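Local coordinates for natterin-like protein (Lethenteron camtschaticum, PDB 6IUL) that is a lamprey immune protein, a cytotoxin that probably binds cell-surface glycans through its jacalin-like lectin domain and forms pores through its aerolysin-like module, at residues V264-L275 / Y299-V310; I195-T203 / T237-E245. One frame throughout, in Å; residues are numbered along the deposited sequence.

Contact 1: V264-L275 / Y299-V310; sequences VVANIGRADIDL and YKGLTYTKMTAV
Strand 264-275 runs antiparallel to the interrupted strand 299-310 in a long hairpin of the probable pore-forming, aerolysin-type module, the paired bonds broken by a one-residue register shift between Asn-267 and Arg-270. At that break the side chain of Thr-305 stands in for a backbone carbonyl: Gly-269 N donates to Thr-305 OG1 at 2.9 Å, while Thr-305 N returns a bond to Gly-269 O. A chi1 of 63° sets OG1 between the backbone N and carbonyl carbon of Thr-305, where it also donates to Lys-306 O. Ile-268 packs alongside, its CD1 lying 4.0 Å from Tyr-304 CD2 and 4.1 Å from Met-307 CG. One water joins Asn-267 ND2 to Thr-308 OG1 beside the regular pair; a second joins Lys-306 O to Thr-308 OG1 at the break. Further on, Leu-302 CD1 sits 3.5 Å over the centre of the Arg-270 guanidinium, whose plane is nearly perpendicular (86°) to the Tyr-304 ring. Arg-270 NH1 bridges to Asp-272 OD2 along its own strand, and Lys-300 NZ reaches Asp-274 OD2 at 2.8 Å across the hairpin. One face therefore carries ion pairs, whereas Ala-271, Ile-273 and Tyr-299 turn toward strand 212-223; the Thr-305 hydroxyl and second water keep the break hydrogen-bonded.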
loop_
_atom_site.group_PDB
_atom_site.type_symbol
_atom_site.label_atom_id
_atom_site.label_comp_id
_atom_site.label_asym_id
_atom_site.label_seq_id
_atom_site.Cartn_x
_atom_site.Cartn_y
_atom_site.Cartn_z
ATOM N N VAL A 264 27.492 -4.918 24.839
ATOM C CA VAL A 264 27.193 -4.910 23.388
ATOM C C VAL A 264 25.945 -4.105 23.137
ATOM O O VAL A 264 24.885 -4.324 23.766
ATOM C CB VAL A 264 26.962 -6.319 22.875
ATOM C CG1 VAL A 264 26.618 -6.312 21.402
ATOM C CG2 VAL A 264 28.179 -7.176 23.156
ATOM N N VAL A 265 26.077 -3.149 22.239
ATOM C CA VAL A 265 24.917 -2.328 21.826
ATOM C C VAL A 265 24.688 -2.510 20.340
ATOM O O VAL A 265 25.593 -2.316 19.537
ATOM C CB VAL A 265 25.139 -0.854 22.118
ATOM C CG1 VAL A 265 23.939 -0.051 21.672
ATOM C CG2 VAL A 265 25.396 -0.640 23.612
ATOM N N ALA A 266 23.470 -2.917 19.996
ATOM C CA ALA A 266 23.049 -3.008 18.610
ATOM C C ALA A 266 22.326 -1.743 18.159
ATOM O O ALA A 266 21.418 -1.249 18.852
ATOM C CB ALA A 266 22.154 -4.237 18.384
ATOM N N ASN A 267 22.726 -1.296 16.973
ATOM C CA ASN A 267 22.254 -0.050 16.345
ATOM C C ASN A 267 21.793 -0.270 14.883
ATOM O O ASN A 267 22.120 -1.279 14.239
ATOM C CB ASN A 267 23.352 1.011 16.319
ATOM C CG ASN A 267 23.855 1.357 17.693
ATOM O OD1 ASN A 267 23.098 1.866 18.540
ATOM N ND2 ASN A 267 25.150 1.061 17.950
ATOM N N ILE A 268 21.036 0.704 14.381
ATOM C CA ILE A 268 20.678 0.773 12.962
ATOM C C ILE A 268 20.583 2.203 12.523
ATOM O O ILE A 268 20.254 3.096 13.308
ATOM C CB ILE A 268 19.383 0.021 12.655
ATOM C CG1 ILE A 268 19.328 -0.332 11.176
ATOM C CG2 ILE A 268 18.221 0.840 13.138
ATOM C CD1 ILE A 268 18.136 -1.165 10.747
ATOM N N GLY A 269 20.948 2.451 11.273
ATOM C CA GLY A 269 20.865 3.828 10.748
ATOM C C GLY A 269 19.598 4.067 9.926
ATOM O O GLY A 269 19.206 3.219 9.135
ATOM N N ARG A 270 19.004 5.228 10.094
ATOM C CA ARG A 270 17.772 5.618 9.413
ATOM C C ARG A 270 18.011 6.901 8.624
ATOM O O ARG A 270 18.536 7.880 9.162
ATOM C CB ARG A 270 16.712 5.887 10.465
ATOM C CG ARG A 270 15.374 6.349 9.966
ATOM C CD ARG A 270 14.493 6.707 11.154
ATOM N NE ARG A 270 13.093 6.926 10.749
ATOM C CZ ARG A 270 12.593 8.071 10.264
ATOM N NH1 ARG A 270 13.374 9.140 10.087
ATOM N NH2 ARG A 270 11.295 8.144 9.968
ATOM N N ALA A 271 17.597 6.914 7.368
ATOM C CA ALA A 271 17.762 8.102 6.539
ATOM C C ALA A 271 16.508 8.462 5.780
ATOM O O ALA A 271 15.944 7.623 5.077
ATOM C CB ALA A 271 18.920 7.905 5.568
ATOM N N ASP A 272 16.081 9.722 5.952
ATOM C CA ASP A 272 15.028 10.353 5.145
ATOM C C ASP A 272 15.630 10.870 3.872
ATOM O O ASP A 272 16.625 11.572 3.914
ATOM C CB ASP A 272 14.359 11.508 5.897
ATOM C CG ASP A 272 13.419 11.003 7.004
ATOM O OD1 ASP A 272 12.421 10.328 6.694
ATOM O OD2 ASP A 272 13.668 11.260 8.191
ATOM N N ILE A 273 15.026 10.508 2.739
ATOM C CA ILE A 273 15.527 10.915 1.445
ATOM C C ILE A 273 14.556 11.887 0.770
ATOM O O ILE A 273 13.353 11.622 0.676
ATOM C CB ILE A 273 15.769 9.710 0.532
ATOM C CG1 ILE A 273 16.676 8.698 1.236
ATOM C CG2 ILE A 273 16.355 10.159 -0.796
ATOM C CD1 ILE A 273 17.093 7.499 0.401
ATOM N N ASP A 274 15.080 13.020 0.300
ATOM C CA ASP A 274 14.257 14.059 -0.311
ATOM C C ASP A 274 15.065 14.613 -1.490
ATOM O O ASP A 274 16.071 15.285 -1.282
ATOM C CB ASP A 274 13.910 15.140 0.718
ATOM C CG ASP A 274 12.902 16.170 0.196
ATOM O OD1 ASP A 274 13.069 16.696 -0.928
ATOM O OD2 ASP A 274 11.941 16.498 0.928
ATOM N N LEU A 275 14.653 14.289 -2.716
ATOM C CA LEU A 275 15.483 14.499 -3.904
ATOM C C LEU A 275 14.639 14.803 -5.149
ATOM O O LEU A 275 13.644 14.172 -5.352
ATOM C CB LEU A 275 16.287 13.244 -4.208
ATOM C CG LEU A 275 17.449 12.807 -3.295
ATOM C CD1 LEU A 275 18.019 11.514 -3.824
ATOM C CD2 LEU A 275 18.563 13.878 -3.238
ATOM N N TYR A 299 11.169 12.887 -5.158
ATOM C CA TYR A 299 11.180 11.588 -4.522
ATOM C C TYR A 299 11.386 11.757 -3.050
ATOM O O TYR A 299 12.325 12.439 -2.607
ATOM C CB TYR A 299 12.253 10.669 -5.116
ATOM C CG TYR A 299 12.375 9.340 -4.415
ATOM C CD1 TYR A 299 11.551 8.272 -4.747
ATOM C CD2 TYR A 299 13.287 9.156 -3.367
ATOM C CE1 TYR A 299 11.638 7.065 -4.096
ATOM C CE2 TYR A 299 13.391 7.939 -2.708
ATOM C CZ TYR A 299 12.569 6.893 -3.070
ATOM O OH TYR A 299 12.630 5.681 -2.423
ATOM N N LYS A 300 10.478 11.151 -2.292
ATOM C CA LYS A 300 10.537 11.095 -0.849
ATOM C C LYS A 300 10.670 9.615 -0.475
ATOM O O LYS A 300 9.877 8.764 -0.902
ATOM C CB LYS A 300 9.277 11.676 -0.220
ATOM C CG LYS A 300 9.239 13.191 -0.186
ATOM C CD LYS A 300 8.167 13.719 0.757
ATOM C CE LYS A 300 8.209 15.243 0.836
ATOM N NZ LYS A 300 9.372 15.731 1.642
ATOM N N GLY A 301 11.674 9.311 0.328
ATOM C CA GLY A 301 11.889 7.963 0.763
ATOM C C GLY A 301 12.284 7.873 2.225
ATOM O O GLY A 301 12.693 8.836 2.832
ATOM N N LEU A 302 12.172 6.667 2.756
ATOM C CA LEU A 302 12.715 6.312 4.041
ATOM C C LEU A 302 13.469 5.005 3.855
ATOM O O LEU A 302 12.934 4.038 3.294
ATOM C CB LEU A 302 11.605 6.137 5.068
ATOM C CG LEU A 302 12.072 5.698 6.480
ATOM C CD1 LEU A 302 13.023 6.735 7.061
ATOM C CD2 LEU A 302 10.897 5.553 7.439
ATOM N N THR A 303 14.730 4.984 4.261
ATOM C CA THR A 303 15.521 3.776 4.147
ATOM C C THR A 303 16.333 3.543 5.427
ATOM O O THR A 303 16.439 4.439 6.291
ATOM C CB THR A 303 16.445 3.829 2.929
ATOM O OG1 THR A 303 16.944 2.514 2.658
ATOM C CG2 THR A 303 17.621 4.781 3.139
ATOM N N TYR A 304 16.871 2.337 5.546
ATOM C CA TYR A 304 17.661 1.941 6.702
ATOM C C TYR A 304 18.930 1.256 6.232
ATOM O O TYR A 304 18.939 0.616 5.184
ATOM C CB TYR A 304 16.902 1.001 7.630
ATOM C CG TYR A 304 15.790 1.618 8.424
ATOM C CD1 TYR A 304 14.503 1.769 7.879
ATOM C CD2 TYR A 304 15.990 2.014 9.742
ATOM C CE1 TYR A 304 13.467 2.314 8.616
ATOM C CE2 TYR A 304 14.956 2.564 10.497
ATOM C CZ TYR A 304 13.700 2.720 9.918
ATOM O OH TYR A 304 12.691 3.282 10.677
ATOM N N THR A 305 20.000 1.390 7.028
ATOM C CA THR A 305 21.216 0.603 6.804
ATOM C C THR A 305 21.033 -0.790 7.404
ATOM O O THR A 305 20.007 -1.112 8.001
ATOM C CB THR A 305 22.435 1.251 7.505
ATOM O OG1 THR A 305 22.214 1.262 8.914
ATOM C CG2 THR A 305 22.587 2.684 7.078
ATOM N N LYS A 306 22.057 -1.606 7.272
ATOM C CA LYS A 306 22.138 -2.894 8.003
ATOM C C LYS A 306 22.349 -2.625 9.489
ATOM O O LYS A 306 22.908 -1.588 9.866
ATOM C CB LYS A 306 23.280 -3.789 7.460
ATOM C CG LYS A 306 22.970 -4.525 6.128
ATOM C CD LYS A 306 21.456 -4.740 5.985
ATOM C CE LYS A 306 20.973 -5.523 4.777
ATOM N NZ LYS A 306 21.180 -6.979 4.945
ATOM N N MET A 307 21.864 -3.525 10.342
ATOM C CA MET A 307 22.155 -3.496 11.741
ATOM C C MET A 307 23.641 -3.693 11.986
ATOM O O MET A 307 24.236 -4.545 11.389
ATOM C CB MET A 307 21.409 -4.592 12.499
ATOM C CG MET A 307 19.956 -4.295 12.692
ATOM S SD MET A 307 19.188 -5.523 13.734
ATOM C CE MET A 307 17.569 -4.895 13.583
ATOM N N THR A 308 24.184 -2.923 12.924
ATOM C CA THR A 308 25.577 -3.102 13.373
ATOM C C THR A 308 25.619 -3.147 14.900
ATOM O O THR A 308 24.600 -2.969 15.570
ATOM C CB THR A 308 26.436 -1.920 12.877
ATOM O OG1 THR A 308 25.874 -0.698 13.401
ATOM C CG2 THR A 308 26.454 -1.877 11.301
ATOM N N ALA A 309 26.799 -3.377 15.455
ATOM C CA ALA A 309 26.939 -3.413 16.897
ATOM C C ALA A 309 28.295 -2.880 17.364
ATOM O O ALA A 309 29.294 -2.958 16.661
ATOM C CB ALA A 309 26.715 -4.831 17.388
ATOM N N VAL A 310 28.283 -2.280 18.543
ATOM C CA VAL A 310 29.511 -1.866 19.215
ATOM C C VAL A 310 29.699 -2.731 20.491
ATOM O O VAL A 310 28.786 -2.813 21.340
ATOM C CB VAL A 310 29.450 -0.386 19.589
ATOM C CG1 VAL A 310 30.711 -0.003 20.355
ATOM C CG2 VAL A 310 29.310 0.489 18.339
HETATM O O HOH W 1 26.834 0.268 15.766
HETATM O O HOH W 2 23.813 0.302 11.810
#

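Contact 2: I195-T203 / T237-E245; sequences IKKSSWSTT and THAVEESEE
Trp-200 meets the turn at 238-240 at the point where strands 195-200 and 241-245, part of the probable aerolysin-type pore-forming module, begin to part. Its CB leads to CG with chi1 -68°, anti to the carbonyl carbon, and the six-membered ring swings toward the other segment. CE3 comes first, 3.5 Å from Val-240 O near the plane of the indole; the same carbonyl accepts Trp-200 N at 3.0 Å, a nearly straight bond of 168°. Beyond it, CZ3 lies 3.8 Å from Ala-239 O and also touches His-238 CB, and CH2 reaches His-238 CD2, the two rings crossing obliquely. On the five-membered side NE1 is hydrogen-bonded to Tyr-156 OH. On the ND1 side of the histidine ring, Glu-242, its chain extended beyond CG, reaches across to the preceding turn: OE1 takes His-238 ND1 at 2.9 Å on the syn side, and OE2 takes Ala-239 N at 2.8 Å from above the carboxylate plane. Past Trp-200 along the chain, Thr-202 CG2 and Val-240 CG1 meet tip to tip at 4.0 Å. Farther along the antiparallel pair, Lys-196 and Glu-244 lie side by side, CD 3.5 Å from OE1, but NZ stays 4.6 Å from that oxygen. The indole edge thus lies against the turn's carbonyls, and two N-H donors on one carboxylate would probably favour the charged form of Glu-242; the lysine-glutamate pair can add little more than a longer-range attraction.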
loop_
_atom_site.group_PDB
_atom_site.type_symbol
_atom_site.label_atom_id
_atom_site.label_comp_id
_atom_site.label_asym_id
_atom_site.label_seq_id
_atom_site.Cartn_x
_atom_site.Cartn_y
_atom_site.Cartn_z
ATOM N N ILE A 195 10.165 -0.287 8.444
ATOM C CA ILE A 195 9.266 -0.012 7.301
ATOM C C ILE A 195 9.957 0.962 6.329
ATOM O O ILE A 195 10.034 2.164 6.604
ATOM C CB ILE A 195 7.946 0.605 7.789
ATOM C CG1 ILE A 195 7.352 -0.276 8.905
ATOM C CG2 ILE A 195 6.957 0.804 6.625
ATOM C CD1 ILE A 195 5.960 0.086 9.371
ATOM N N LYS A 196 10.470 0.447 5.217
ATOM C CA LYS A 196 11.036 1.286 4.143
ATOM C C LYS A 196 9.906 1.934 3.328
ATOM O O LYS A 196 8.847 1.341 3.176
ATOM C CB LYS A 196 11.923 0.469 3.225
ATOM C CG LYS A 196 13.230 -0.012 3.845
ATOM C CD LYS A 196 14.002 -0.923 2.864
ATOM C CE LYS A 196 15.486 -0.937 3.157
ATOM N NZ LYS A 196 16.275 -1.995 2.450
ATOM N N LYS A 197 10.117 3.155 2.842
ATOM C CA LYS A 197 9.092 3.861 2.071
ATOM C C LYS A 197 9.659 4.498 0.825
ATOM O O LYS A 197 10.790 4.997 0.846
ATOM C CB LYS A 197 8.402 4.913 2.931
ATOM C CG LYS A 197 7.535 4.332 4.030
ATOM C CD LYS A 197 6.562 5.334 4.650
ATOM C CE LYS A 197 5.404 4.546 5.275
ATOM N NZ LYS A 197 4.389 5.367 5.973
ATOM N N SER A 198 8.844 4.524 -0.229
ATOM C CA SER A 198 9.175 5.149 -1.507
ATOM C C SER A 198 7.966 5.924 -2.064
ATOM O O SER A 198 6.818 5.437 -2.033
ATOM C CB SER A 198 9.572 4.086 -2.512
ATOM O OG SER A 198 10.893 3.634 -2.316
ATOM N N SER A 199 8.222 7.124 -2.570
ATOM C CA SER A 199 7.179 7.989 -3.116
ATOM C C SER A 199 7.730 8.882 -4.235
ATOM O O SER A 199 8.654 9.674 -4.039
ATOM C CB SER A 199 6.571 8.847 -2.036
ATOM O OG SER A 199 5.684 9.800 -2.618
ATOM N N TRP A 200 7.174 8.740 -5.430
ATOM C CA TRP A 200 7.461 9.669 -6.520
ATOM C C TRP A 200 6.245 10.545 -6.764
ATOM O O TRP A 200 5.166 10.032 -7.053
ATOM C CB TRP A 200 7.808 8.922 -7.771
ATOM C CG TRP A 200 9.099 8.158 -7.752
ATOM C CD1 TRP A 200 10.338 8.630 -8.114
ATOM C CD2 TRP A 200 9.280 6.775 -7.423
ATOM N NE1 TRP A 200 11.253 7.624 -8.053
ATOM C CE2 TRP A 200 10.639 6.483 -7.604
ATOM C CE3 TRP A 200 8.422 5.763 -6.981
ATOM C CZ2 TRP A 200 11.175 5.220 -7.357
ATOM C CZ3 TRP A 200 8.935 4.518 -6.726
ATOM C CH2 TRP A 200 10.309 4.238 -6.938
ATOM N N SER A 201 6.417 11.858 -6.653
ATOM C CA SER A 201 5.314 12.795 -6.768
ATOM C C SER A 201 4.749 12.755 -8.208
ATOM O O SER A 201 5.461 12.514 -9.163
ATOM C CB SER A 201 5.746 14.210 -6.382
ATOM O OG SER A 201 6.695 14.709 -7.364
ATOM N N THR A 202 3.459 13.011 -8.337
ATOM C CA THR A 202 2.831 13.139 -9.646
ATOM C C THR A 202 1.947 14.372 -9.678
ATOM O O THR A 202 1.556 14.866 -8.646
ATOM C CB THR A 202 1.956 11.902 -9.970
ATOM O OG1 THR A 202 0.866 11.851 -9.077
ATOM C CG2 THR A 202 2.726 10.596 -9.809
ATOM N N THR A 203 1.657 14.865 -10.875
ATOM C CA THR A 203 0.719 15.992 -11.054
ATOM C C THR A 203 -0.280 15.695 -12.168
ATOM O O THR A 203 -0.219 14.659 -12.822
ATOM C CB THR A 203 1.481 17.282 -11.428
ATOM O OG1 THR A 203 2.283 17.045 -12.606
ATOM C CG2 THR A 203 2.393 17.729 -10.293
ATOM N N THR A 237 9.914 -3.140 -10.679
ATOM C CA THR A 237 8.614 -2.513 -10.858
ATOM C C THR A 237 7.987 -2.063 -9.548
ATOM O O THR A 237 7.914 -2.827 -8.616
ATOM C CB THR A 237 7.688 -3.507 -11.552
ATOM O OG1 THR A 237 8.154 -3.654 -12.889
ATOM C CG2 THR A 237 6.277 -3.004 -11.623
ATOM N N HIS A 238 7.538 -0.814 -9.481
ATOM C CA HIS A 238 7.015 -0.261 -8.214
ATOM C C HIS A 238 5.727 0.511 -8.467
ATOM O O HIS A 238 5.516 1.044 -9.546
ATOM C CB HIS A 238 8.029 0.707 -7.572
ATOM C CG HIS A 238 9.382 0.108 -7.359
ATOM N ND1 HIS A 238 9.659 -0.737 -6.302
ATOM C CD2 HIS A 238 10.528 0.215 -8.070
ATOM C CE1 HIS A 238 10.922 -1.120 -6.374
ATOM N NE2 HIS A 238 11.474 -0.551 -7.431
ATOM N N ALA A 239 4.863 0.593 -7.464
ATOM C CA ALA A 239 3.792 1.553 -7.520
ATOM C C ALA A 239 4.413 2.900 -7.192
ATOM O O ALA A 239 5.498 2.989 -6.608
ATOM C CB ALA A 239 2.681 1.197 -6.542
ATOM N N VAL A 240 3.701 3.954 -7.546
ATOM C CA VAL A 240 4.171 5.303 -7.338
ATOM C C VAL A 240 4.414 5.593 -5.857
ATOM O O VAL A 240 5.276 6.393 -5.500
ATOM C CB VAL A 240 3.157 6.271 -7.982
ATOM C CG1 VAL A 240 3.079 7.571 -7.276
ATOM C CG2 VAL A 240 3.528 6.515 -9.431
ATOM N N GLU A 241 3.608 4.980 -5.005
ATOM C CA GLU A 241 3.735 5.101 -3.581
ATOM C C GLU A 241 3.738 3.712 -2.980
ATOM O O GLU A 241 2.846 2.900 -3.256
ATOM C CB GLU A 241 2.643 5.958 -2.986
ATOM C CG GLU A 241 3.142 6.629 -1.703
ATOM C CD GLU A 241 2.612 8.021 -1.474
ATOM O OE1 GLU A 241 2.065 8.627 -2.421
ATOM O OE2 GLU A 241 2.776 8.503 -0.330
ATOM N N GLU A 242 4.761 3.430 -2.171
ATOM C CA GLU A 242 5.047 2.054 -1.810
ATOM C C GLU A 242 5.684 1.979 -0.465
ATOM O O GLU A 242 6.420 2.877 -0.067
ATOM C CB GLU A 242 5.990 1.421 -2.841
ATOM C CG GLU A 242 5.755 -0.055 -2.976
ATOM C CD GLU A 242 6.252 -0.605 -4.292
ATOM O OE1 GLU A 242 7.488 -0.734 -4.425
ATOM O OE2 GLU A 242 5.405 -0.942 -5.156
ATOM N N SER A 243 5.418 0.904 0.265
ATOM C CA SER A 243 6.128 0.671 1.513
ATOM C C SER A 243 6.492 -0.798 1.597
ATOM O O SER A 243 5.816 -1.641 1.012
ATOM C CB SER A 243 5.295 1.117 2.695
ATOM O OG SER A 243 4.526 0.034 3.118
ATOM N N GLU A 244 7.625 -1.101 2.236
ATOM C CA GLU A 244 8.080 -2.470 2.384
ATOM C C GLU A 244 8.349 -2.725 3.881
ATOM O O GLU A 244 9.148 -2.017 4.500
ATOM C CB GLU A 244 9.334 -2.697 1.547
ATOM C CG GLU A 244 9.904 -4.117 1.610
ATOM C CD GLU A 244 11.394 -4.241 1.179
ATOM O OE1 GLU A 244 12.099 -3.229 0.977
ATOM O OE2 GLU A 244 11.889 -5.384 1.073
ATOM N N GLU A 245 7.693 -3.732 4.451
ATOM C CA GLU A 245 7.936 -4.121 5.839
ATOM C C GLU A 245 8.979 -5.233 5.913
ATOM O O GLU A 245 8.969 -6.178 5.131
ATOM C CB GLU A 245 6.647 -4.614 6.475
ATOM C CG GLU A 245 5.456 -3.688 6.249
ATOM C CD GLU A 245 4.618 -3.547 7.460
ATOM O OE1 GLU A 245 3.857 -2.573 7.486
ATOM O OE2 GLU A 245 4.758 -4.391 8.396
#

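Overall arrangement
Contact 1 joins the two long arms of a hairpin, and contact 2 pairs 195-203 with 237-245; both belong to one sheet, in which strands 184-200 and 290-313 are neighbours. Their centres are about 17 Å apart, and the seam between them includes Leu-302 N to Lys-197 O and Tyr-299 OH to Ser-198 OG, both probable hydrogen bonds, with the Tyr-299 ring packing against Trp-200. Contact 1 is partly buried, richer in aliphatic contacts and closed by ion pairs on its exposed face. Contact 2 lies nearer the middle of the chain yet is more superficial, with lysines, serines and glutamates along its strands and aromatic packing concentrated at one end.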